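Local coordinates for protein inositol-3-phosphate synthase (Caenorhabditis elegans, PDB 1VKO) that belongs to the myo-inositol-1-phosphate synthase family and binds nicotinamide-adenine-dinucleotide in a Rossmann-type fold as part of a four-chain assembly, at residues Gly89-Gly94 against Leu443-Ile448; Ala114-Ser119 against Leu149-Leu154; Met170-Val175 against Gly208-Asn213. One frame throughout, in Å; residues are numbered along the deposited sequence.

Interaction 1. Residues Gly89-Gly94 against Leu443-Ile448. With NAD (nicotinamide-adenine-dinucleotide), chain G.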
# COMPACT_ATOMS: atom_id res chain seq x y z
N GLY A 89 5.17 -30.23 -3.11
CA GLY A 89 5.36 -31.63 -2.81
C GLY A 89 6.28 -31.82 -1.61
O GLY A 89 5.89 -32.48 -0.65
N SER A 90 7.50 -31.28 -1.65
CA SER A 90 8.49 -31.62 -0.61
C SER A 90 8.04 -31.01 0.73
O SER A 90 8.31 -31.53 1.80
CB SER A 90 9.87 -31.11 -0.98
OG SER A 90 9.85 -29.69 -1.14
N THR A 91 7.30 -29.91 0.65
CA THR A 91 6.78 -29.27 1.85
C THR A 91 5.62 -30.05 2.46
O THR A 91 5.57 -30.20 3.67
CB THR A 91 6.36 -27.82 1.53
OG1 THR A 91 7.53 -27.06 1.24
CG2 THR A 91 5.78 -27.15 2.77
N ALA A 92 4.69 -30.49 1.61
CA ALA A 92 3.60 -31.34 2.00
C ALA A 92 4.13 -32.53 2.77
O ALA A 92 3.63 -32.84 3.85
CB ALA A 92 2.83 -31.80 0.77
N VAL A 93 5.16 -33.18 2.24
CA VAL A 93 5.76 -34.36 2.88
C VAL A 93 6.48 -33.94 4.16
O VAL A 93 6.26 -34.50 5.22
CB VAL A 93 6.74 -35.12 1.92
CG1 VAL A 93 7.30 -36.40 2.56
CG2 VAL A 93 6.08 -35.48 0.63
N GLY A 94 7.33 -32.92 4.06
CA GLY A 94 8.09 -32.43 5.20
C GLY A 94 7.25 -32.14 6.42
O GLY A 94 7.56 -32.60 7.53
N LEU A 443 1.01 -21.76 1.89
CA LEU A 443 -0.40 -21.63 1.59
C LEU A 443 -0.93 -22.91 0.93
O LEU A 443 -1.99 -23.41 1.32
CB LEU A 443 -0.68 -20.36 0.77
CG LEU A 443 -0.78 -19.04 1.57
CD1 LEU A 443 -0.76 -17.79 0.68
CD2 LEU A 443 -2.01 -19.01 2.48
N ALA A 444 -0.17 -23.46 -0.04
CA ALA A 444 -0.60 -24.58 -0.92
C ALA A 444 -0.73 -25.95 -0.28
O ALA A 444 -1.73 -26.64 -0.54
CB ALA A 444 0.31 -24.69 -2.09
N SER A 445 0.31 -26.37 0.48
CA SER A 445 0.37 -27.71 1.11
C SER A 445 -0.84 -28.02 1.95
O SER A 445 -1.50 -28.98 1.67
CB SER A 445 1.62 -27.89 1.99
OG SER A 445 2.77 -27.38 1.36
N PRO A 446 -1.19 -27.22 2.95
CA PRO A 446 -2.38 -27.53 3.72
C PRO A 446 -3.57 -27.85 2.80
O PRO A 446 -4.40 -28.70 3.17
CB PRO A 446 -2.64 -26.25 4.53
CG PRO A 446 -1.69 -25.23 4.04
CD PRO A 446 -0.57 -25.95 3.38
N LEU A 447 -3.64 -27.21 1.62
CA LEU A 447 -4.74 -27.41 0.67
C LEU A 447 -4.60 -28.75 -0.01
O LEU A 447 -5.58 -29.37 -0.43
CB LEU A 447 -4.78 -26.29 -0.38
CG LEU A 447 -5.55 -24.97 -0.16
CD1 LEU A 447 -5.29 -24.34 1.19
CD2 LEU A 447 -5.21 -23.98 -1.26
N ILE A 448 -3.37 -29.20 -0.15
CA ILE A 448 -3.17 -30.52 -0.65
C ILE A 448 -3.71 -31.49 0.40
O ILE A 448 -4.37 -32.46 0.04
CB ILE A 448 -1.70 -30.78 -0.94
CG1 ILE A 448 -1.28 -30.05 -2.23
CG2 ILE A 448 -1.48 -32.31 -1.08
CD1 ILE A 448 0.20 -29.97 -2.43
PA NAD G . 7.61 -26.45 -8.34
O1A NAD G . 8.40 -26.18 -9.53
O2A NAD G . 8.45 -26.20 -7.15
O5B NAD G . 7.09 -27.95 -8.45
C5B NAD G . 6.99 -28.57 -9.69
C4B NAD G . 7.69 -29.91 -9.59
O4B NAD G . 7.08 -30.80 -10.50
C3B NAD G . 9.14 -29.83 -9.96
O3B NAD G . 9.78 -30.75 -9.10
C2B NAD G . 9.24 -30.41 -11.35
O2B NAD G . 10.40 -31.24 -11.30
C1B NAD G . 8.02 -31.31 -11.40
N9A NAD G . 7.42 -31.67 -12.71
C8A NAD G . 7.26 -30.92 -13.84
N7A NAD G . 6.68 -31.70 -14.78
C5A NAD G . 6.45 -32.93 -14.30
C6A NAD G . 5.91 -34.11 -14.85
N6A NAD G . 5.52 -34.23 -16.13
N1A NAD G . 5.85 -35.23 -14.06
C2A NAD G . 6.33 -35.21 -12.78
N3A NAD G . 6.88 -34.07 -12.29
C4A NAD G . 6.94 -32.94 -13.01
O3 NAD G . 6.24 -25.59 -8.30
PN NAD G . 5.32 -25.61 -7.01
O1N NAD G . 5.58 -26.90 -6.30
O2N NAD G . 5.52 -24.35 -6.29
O5D NAD G . 3.80 -25.78 -7.55
C5D NAD G . 3.48 -26.75 -8.53
C4D NAD G . 2.18 -26.45 -9.32
O4D NAD G . 1.15 -26.09 -8.44
C3D NAD G . 2.31 -25.31 -10.33
O3D NAD G . 1.62 -25.66 -11.49
C2D NAD G . 1.50 -24.20 -9.71
O2D NAD G . 0.87 -23.32 -10.63
C1D NAD G . 0.45 -24.99 -8.98
N1N NAD G . -0.14 -24.06 -8.02
C2N NAD G . 0.63 -23.53 -7.03
C3N NAD G . 0.06 -22.63 -6.15
C7N NAD G . 0.81 -22.39 -4.90
O7N NAD G . 2.08 -23.02 -4.82
N7N NAD G . 0.28 -21.63 -3.93
C4N NAD G . -1.30 -22.28 -6.25
C5N NAD G . -2.05 -22.82 -7.27
C6N NAD G . -1.46 -23.72 -8.17
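Thr91 and Ala92 meet Ser445 where two buried helices, 87-100 and 440-458, come together, the first being the helix that follows strand 77-82 of the Rossmann-type parallel sheet. The approach is close: the CA atoms of Ala92 and Ser445 lie 4.9 Å apart, a spacing permitted by the small side chains facing each other.

The packing contacts come first. Ala92 CB stands 4.3 Å from Ser445 CB, and Thr91 reaches over with its methyl branch, CG2 lying 3.3 Å from Ser445 OG. A Thr91 chi1 of -68° puts OG1 beside the backbone N and CG2 anti to that N, on the side of Ser445.

The polar atoms look along their own helices instead. Thr91 OG1 is hydrogen-bonded to Asn87 O, one turn earlier, and Ser445 OG is likewise bonded to Ser441 O. Between the helices, a hydrogen bond joins Ala92 O to Tyr449 OH, one turn beyond Ser445. At Pro446, which lacks an N-H, helix 440-458 is kinked, and Pro446 and Ser445 also pack on Phe425 of the second subunit.

The ligand is met beside this junction. Ala444 CB touches the carboxamide of nicotinamide-adenine-dinucleotide, 3.6 Å from its N7N, while Asn87 of the other helix gives its backbone N to the same ligand.

With both hydroxyls bonded to carbonyls of their own helices, the contact needs no polar bond between these side chains and rests on small-group packing, which lets two helices that each touch the dinucleotide lie close.

Interaction 2. Residues Ala114-Ser119 against Leu149-Leu154; sequences ANYFGS and LSPNDL
This is a partly buried loop-to-loop contact, in which a tyrosine ring lies against a proline at the edge of the Rossmann-type domain. Residues 114-119 run from strand 110-113 to helix 120-123, and 149-154 lead into strand 154-159, which within this chain is outermost on one side of the parallel sheet.

The central interaction is a CH-pi contact. Pro151 sets its ring over one face of Tyr116, with CG 3.8 Å from the ring centroid and only 12° off the normal. Tyr449 of helix 440-458 meets the Tyr116 ring nearly perpendicularly and also touches Pro151, tying both loops to that helix.

Each loop has its own local order. Tyr116 to Ser119 form a type II beta turn with Gly118 at positive phi, and Ser119 is the N-cap of the next helix. In the other loop Ser150 makes an ST turn, its OG accepting from Asn152 N at 2.9 Å, while Ser150 N donates to Asp153 OD2. Asn152 follows in the short 3-10 segment, and its amide reaches the edge of the tyrosine ring with its plane turned 46° from it. There Tyr116 OH donates to Asn152 OD1, which lies in the ring plane; the modelled 2.5 Å is doubtfully short.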
# COMPACT_ATOMS: atom_id res chain seq x y z
N ALA A 114 5.91 -27.34 14.73
CA ALA A 114 5.07 -27.83 13.63
C ALA A 114 3.57 -27.65 13.92
O ALA A 114 3.13 -27.80 15.07
CB ALA A 114 5.37 -29.27 13.35
N ASN A 115 2.81 -27.27 12.89
CA ASN A 115 1.35 -27.33 12.98
C ASN A 115 0.68 -27.52 11.62
O ASN A 115 1.36 -27.74 10.62
CB ASN A 115 0.77 -26.12 13.73
CG ASN A 115 1.07 -24.80 13.03
OD1 ASN A 115 1.21 -24.74 11.81
ND2 ASN A 115 1.13 -23.73 13.81
N TYR A 116 -0.66 -27.46 11.61
CA TYR A 116 -1.48 -27.62 10.40
C TYR A 116 -2.36 -26.42 10.22
O TYR A 116 -3.46 -26.58 9.76
CB TYR A 116 -2.37 -28.89 10.38
CG TYR A 116 -1.60 -30.20 10.17
CD1 TYR A 116 -0.80 -30.37 9.05
CD2 TYR A 116 -1.65 -31.22 11.10
CE1 TYR A 116 -0.08 -31.50 8.87
CE2 TYR A 116 -0.93 -32.40 10.91
CZ TYR A 116 -0.15 -32.52 9.80
OH TYR A 116 0.61 -33.64 9.61
N PHE A 117 -1.88 -25.22 10.53
CA PHE A 117 -2.69 -24.04 10.26
C PHE A 117 -2.95 -23.85 8.75
O PHE A 117 -2.20 -24.32 7.89
CB PHE A 117 -2.05 -22.78 10.86
CG PHE A 117 -2.27 -22.62 12.34
CD1 PHE A 117 -2.74 -23.68 13.13
CD2 PHE A 117 -1.95 -21.40 12.96
CE1 PHE A 117 -2.92 -23.54 14.51
CE2 PHE A 117 -2.11 -21.24 14.35
CZ PHE A 117 -2.59 -22.32 15.13
N GLY A 118 -4.04 -23.17 8.44
CA GLY A 118 -4.43 -23.01 7.06
C GLY A 118 -4.98 -24.24 6.38
O GLY A 118 -5.18 -24.21 5.17
N SER A 119 -5.22 -25.31 7.15
CA SER A 119 -6.01 -26.47 6.70
C SER A 119 -7.45 -26.19 7.14
O SER A 119 -7.68 -26.03 8.32
CB SER A 119 -5.48 -27.74 7.39
OG SER A 119 -6.04 -28.95 6.86
N LEU A 149 -9.59 -38.18 8.07
CA LEU A 149 -8.15 -38.37 8.29
C LEU A 149 -7.46 -37.17 8.94
O LEU A 149 -7.94 -36.04 8.86
CB LEU A 149 -7.47 -38.65 6.95
CG LEU A 149 -7.91 -39.86 6.15
CD1 LEU A 149 -7.54 -39.62 4.70
CD2 LEU A 149 -7.24 -41.13 6.72
N SER A 150 -6.35 -37.44 9.61
CA SER A 150 -5.38 -36.41 9.93
C SER A 150 -4.30 -36.56 8.90
O SER A 150 -4.04 -37.68 8.46
CB SER A 150 -4.75 -36.67 11.30
OG SER A 150 -3.44 -36.12 11.37
N PRO A 151 -3.61 -35.48 8.54
CA PRO A 151 -2.55 -35.61 7.54
C PRO A 151 -1.44 -36.53 8.04
O PRO A 151 -0.63 -36.96 7.24
CB PRO A 151 -2.04 -34.18 7.37
CG PRO A 151 -3.23 -33.32 7.78
CD PRO A 151 -3.78 -34.08 8.99
N ASN A 152 -1.42 -36.80 9.34
CA ASN A 152 -0.45 -37.73 9.88
C ASN A 152 -0.72 -39.16 9.40
O ASN A 152 0.18 -39.97 9.40
CB ASN A 152 -0.40 -37.66 11.42
CG ASN A 152 -0.03 -36.27 11.93
OD1 ASN A 152 0.66 -35.48 11.25
ND2 ASN A 152 -0.49 -35.96 13.12
N ASP A 153 -1.95 -39.43 8.95
CA ASP A 153 -2.39 -40.78 8.59
C ASP A 153 -2.21 -41.03 7.11
O ASP A 153 -2.59 -42.12 6.61
CB ASP A 153 -3.89 -40.95 8.87
CG ASP A 153 -4.24 -40.78 10.32
OD1 ASP A 153 -3.60 -41.46 11.16
OD2 ASP A 153 -5.16 -40.01 10.70
N LEU A 154 -1.70 -40.03 6.39
CA LEU A 154 -1.53 -40.15 4.93
C LEU A 154 -0.17 -40.72 4.63
O LEU A 154 0.84 -40.23 5.14
CB LEU A 154 -1.67 -38.79 4.23
CG LEU A 154 -2.95 -37.93 4.24
CD1 LEU A 154 -2.68 -36.54 3.60
CD2 LEU A 154 -4.17 -38.61 3.55

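Interaction 3. Residues Met170-Val175 against Gly208-Asn213. With NAD (nicotinamide-adenine-dinucleotide), chain G.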
# COMPACT_ATOMS: atom_id res chain seq x y z
N MET A 170 14.15 -29.86 -0.39
CA MET A 170 13.84 -28.84 0.60
C MET A 170 14.77 -27.63 0.51
O MET A 170 14.34 -26.45 0.68
CB MET A 170 14.00 -29.40 1.97
CG MET A 170 12.92 -30.32 2.43
SD MET A 170 13.29 -30.57 4.17
CE MET A 170 11.62 -30.92 4.59
N GLY A 171 16.05 -27.92 0.26
CA GLY A 171 17.06 -26.90 0.07
C GLY A 171 16.75 -26.10 -1.17
O GLY A 171 16.95 -24.87 -1.21
N ARG A 172 16.27 -26.80 -2.19
CA ARG A 172 15.84 -26.19 -3.45
C ARG A 172 14.72 -25.24 -3.15
O ARG A 172 14.76 -24.12 -3.59
CB ARG A 172 15.34 -27.28 -4.41
CG ARG A 172 15.27 -26.92 -5.86
CD ARG A 172 15.27 -28.13 -6.82
NE ARG A 172 14.42 -29.25 -6.38
CZ ARG A 172 14.34 -30.45 -6.98
NH1 ARG A 172 15.06 -30.68 -8.08
NH2 ARG A 172 13.55 -31.43 -6.50
N ALA A 173 13.72 -25.68 -2.38
CA ALA A 173 12.46 -24.96 -2.26
C ALA A 173 12.58 -23.70 -1.41
O ALA A 173 11.97 -22.65 -1.72
CB ALA A 173 11.40 -25.88 -1.70
N LYS A 174 13.39 -23.77 -0.34
CA LYS A 174 13.68 -22.60 0.53
C LYS A 174 12.46 -22.21 1.35
O LYS A 174 12.24 -21.02 1.59
CB LYS A 174 14.16 -21.38 -0.29
CG LYS A 174 15.41 -21.63 -1.13
CD LYS A 174 16.01 -20.35 -1.64
CE LYS A 174 15.56 -19.97 -3.05
NZ LYS A 174 16.24 -20.81 -4.08
N VAL A 175 11.66 -23.19 1.76
CA VAL A 175 10.48 -22.96 2.58
C VAL A 175 10.73 -23.11 4.09
O VAL A 175 10.45 -22.20 4.89
CB VAL A 175 9.33 -23.92 2.12
CG1 VAL A 175 8.03 -23.60 2.83
CG2 VAL A 175 9.13 -23.79 0.61
N GLY A 208 14.05 -28.10 -19.15
CA GLY A 208 14.81 -29.19 -19.81
C GLY A 208 15.96 -29.71 -18.97
O GLY A 208 16.04 -30.92 -18.72
N ASP A 209 16.83 -28.79 -18.56
CA ASP A 209 17.89 -29.00 -17.55
C ASP A 209 17.51 -29.85 -16.32
O ASP A 209 18.34 -30.62 -15.81
CB ASP A 209 18.40 -27.64 -17.03
CG ASP A 209 19.69 -27.17 -17.71
OD1 ASP A 209 20.41 -28.01 -18.31
OD2 ASP A 209 20.08 -25.97 -17.66
N ARG A 210 16.28 -29.69 -15.82
CA ARG A 210 15.85 -30.31 -14.56
C ARG A 210 15.42 -31.77 -14.74
O ARG A 210 15.37 -32.55 -13.78
CB ARG A 210 14.71 -29.48 -13.95
CG ARG A 210 14.10 -30.00 -12.66
CD ARG A 210 12.75 -29.39 -12.34
NE ARG A 210 12.90 -28.27 -11.42
CZ ARG A 210 12.81 -28.35 -10.10
NH1 ARG A 210 12.56 -29.52 -9.51
NH2 ARG A 210 12.97 -27.24 -9.36
N ALA A 211 15.14 -32.16 -15.98
CA ALA A 211 14.49 -33.42 -16.26
C ALA A 211 15.50 -34.54 -16.49
O ALA A 211 15.95 -34.74 -17.63
CB ALA A 211 13.55 -33.26 -17.45
N ASN A 212 15.87 -35.24 -15.41
CA ASN A 212 16.83 -36.31 -15.47
C ASN A 212 16.29 -37.63 -14.89
O ASN A 212 17.05 -38.55 -14.63
CB ASN A 212 18.10 -35.88 -14.75
CG ASN A 212 17.99 -35.97 -13.21
OD1 ASN A 212 16.91 -36.17 -12.64
ND2 ASN A 212 19.13 -35.85 -12.55
N ASN A 213 14.98 -37.70 -14.69
CA ASN A 213 14.28 -38.83 -14.06
C ASN A 213 13.02 -39.11 -14.89
O ASN A 213 11.90 -38.94 -14.41
CB ASN A 213 13.88 -38.43 -12.63
CG ASN A 213 13.62 -39.61 -11.71
OD1 ASN A 213 14.22 -40.67 -11.86
ND2 ASN A 213 12.74 -39.41 -10.73
PA NAD G . 7.61 -26.45 -8.34
O1A NAD G . 8.40 -26.18 -9.53
O2A NAD G . 8.45 -26.20 -7.15
O5B NAD G . 7.09 -27.95 -8.45
C5B NAD G . 6.99 -28.57 -9.69
C4B NAD G . 7.69 -29.91 -9.59
O4B NAD G . 7.08 -30.80 -10.50
C3B NAD G . 9.14 -29.83 -9.96
O3B NAD G . 9.78 -30.75 -9.10
C2B NAD G . 9.24 -30.41 -11.35
O2B NAD G . 10.40 -31.24 -11.30
C1B NAD G . 8.02 -31.31 -11.40
N9A NAD G . 7.42 -31.67 -12.71
C8A NAD G . 7.26 -30.92 -13.84
N7A NAD G . 6.68 -31.70 -14.78
C5A NAD G . 6.45 -32.93 -14.30
C6A NAD G . 5.91 -34.11 -14.85
N6A NAD G . 5.52 -34.23 -16.13
N1A NAD G . 5.85 -35.23 -14.06
C2A NAD G . 6.33 -35.21 -12.78
N3A NAD G . 6.88 -34.07 -12.29
C4A NAD G . 6.94 -32.94 -13.01
O3 NAD G . 6.24 -25.59 -8.30
PN NAD G . 5.32 -25.61 -7.01
O1N NAD G . 5.58 -26.90 -6.30
O2N NAD G . 5.52 -24.35 -6.29
O5D NAD G . 3.80 -25.78 -7.55
C5D NAD G . 3.48 -26.75 -8.53
C4D NAD G . 2.18 -26.45 -9.32
O4D NAD G . 1.15 -26.09 -8.44
C3D NAD G . 2.31 -25.31 -10.33
O3D NAD G . 1.62 -25.66 -11.49
C2D NAD G . 1.50 -24.20 -9.71
O2D NAD G . 0.87 -23.32 -10.63
C1D NAD G . 0.45 -24.99 -8.98
N1N NAD G . -0.14 -24.06 -8.02
C2N NAD G . 0.63 -23.53 -7.03
C3N NAD G . 0.06 -22.63 -6.15
C7N NAD G . 0.81 -22.39 -4.90
O7N NAD G . 2.08 -23.02 -4.82
N7N NAD G . 0.28 -21.63 -3.93
C4N NAD G . -1.30 -22.28 -6.25
C5N NAD G . -2.05 -22.82 -7.27
C6N NAD G . -1.46 -23.72 -8.17
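Arg172 and Arg210 extend toward each other from opposite directions beside nicotinamide-adenine-dinucleotide, at the surface of its Rossmann-type domain. Arg172 comes from helix 168-173 and Arg210 from the loop ahead of helix 220-238. The backbones stay well apart, with 11.8 Å between the CA atoms of the two arginines, and both side chains leave them extended through chi2, then bend at chi3 (-96° in Arg210).

Their guanidinium planes are 33° apart. Arg210 NH1 sits over one face of the Arg172 group, displaced toward its rim and 3.2 Å from Arg172 CZ, whereas Arg172 NH1 approaches the Arg210 group obliquely. Arg172 NH1 and Arg210 NH1 are 3.1 Å apart; as two donors of like charge they are crowded together, not bonded. Arg172 gives NH2 to Gly85 O and NH1 to Ser162 OG, which probably offsets part of the cost, while Arg210 turns a face of its guanidinium to C3B of the ligand's adenosine ribose. Arg210 NH1 lies 3.1 Å from ribose O3B, and Arg210 CD 3.2 Å from O2B. The same Arg210 NH1 donates weakly to O2B at 3.3 Å, with an angle of 131° at the hydrogen.

Overall arrangement
Interactions 1 and 3 both touch nicotinamide-adenine-dinucleotide, but at different ends: Ala444 of interaction 1 at the nicotinamide and Arg210 of interaction 3 at the adenosine ribose. Their centres are about 16 Å apart, and helix 87-100 bridges them, with Thr91 OG1 3.7 Å from Val175 CG2 and Gly94 CA 3.9 Å from Met170 CE. Interaction 2 adjoins interaction 1, with centres about 10 Å apart, and Pro446 CB packs 3.3 Å from Gly118 O. These two contacts also share the interface with the second subunit. Interactions 2 and 3 do not touch, their nearest atoms being about 11 Å apart. Near interaction 1, the Ser445 side chain is about 7 Å from the potassium ion and about 12 Å from pyrophosphate.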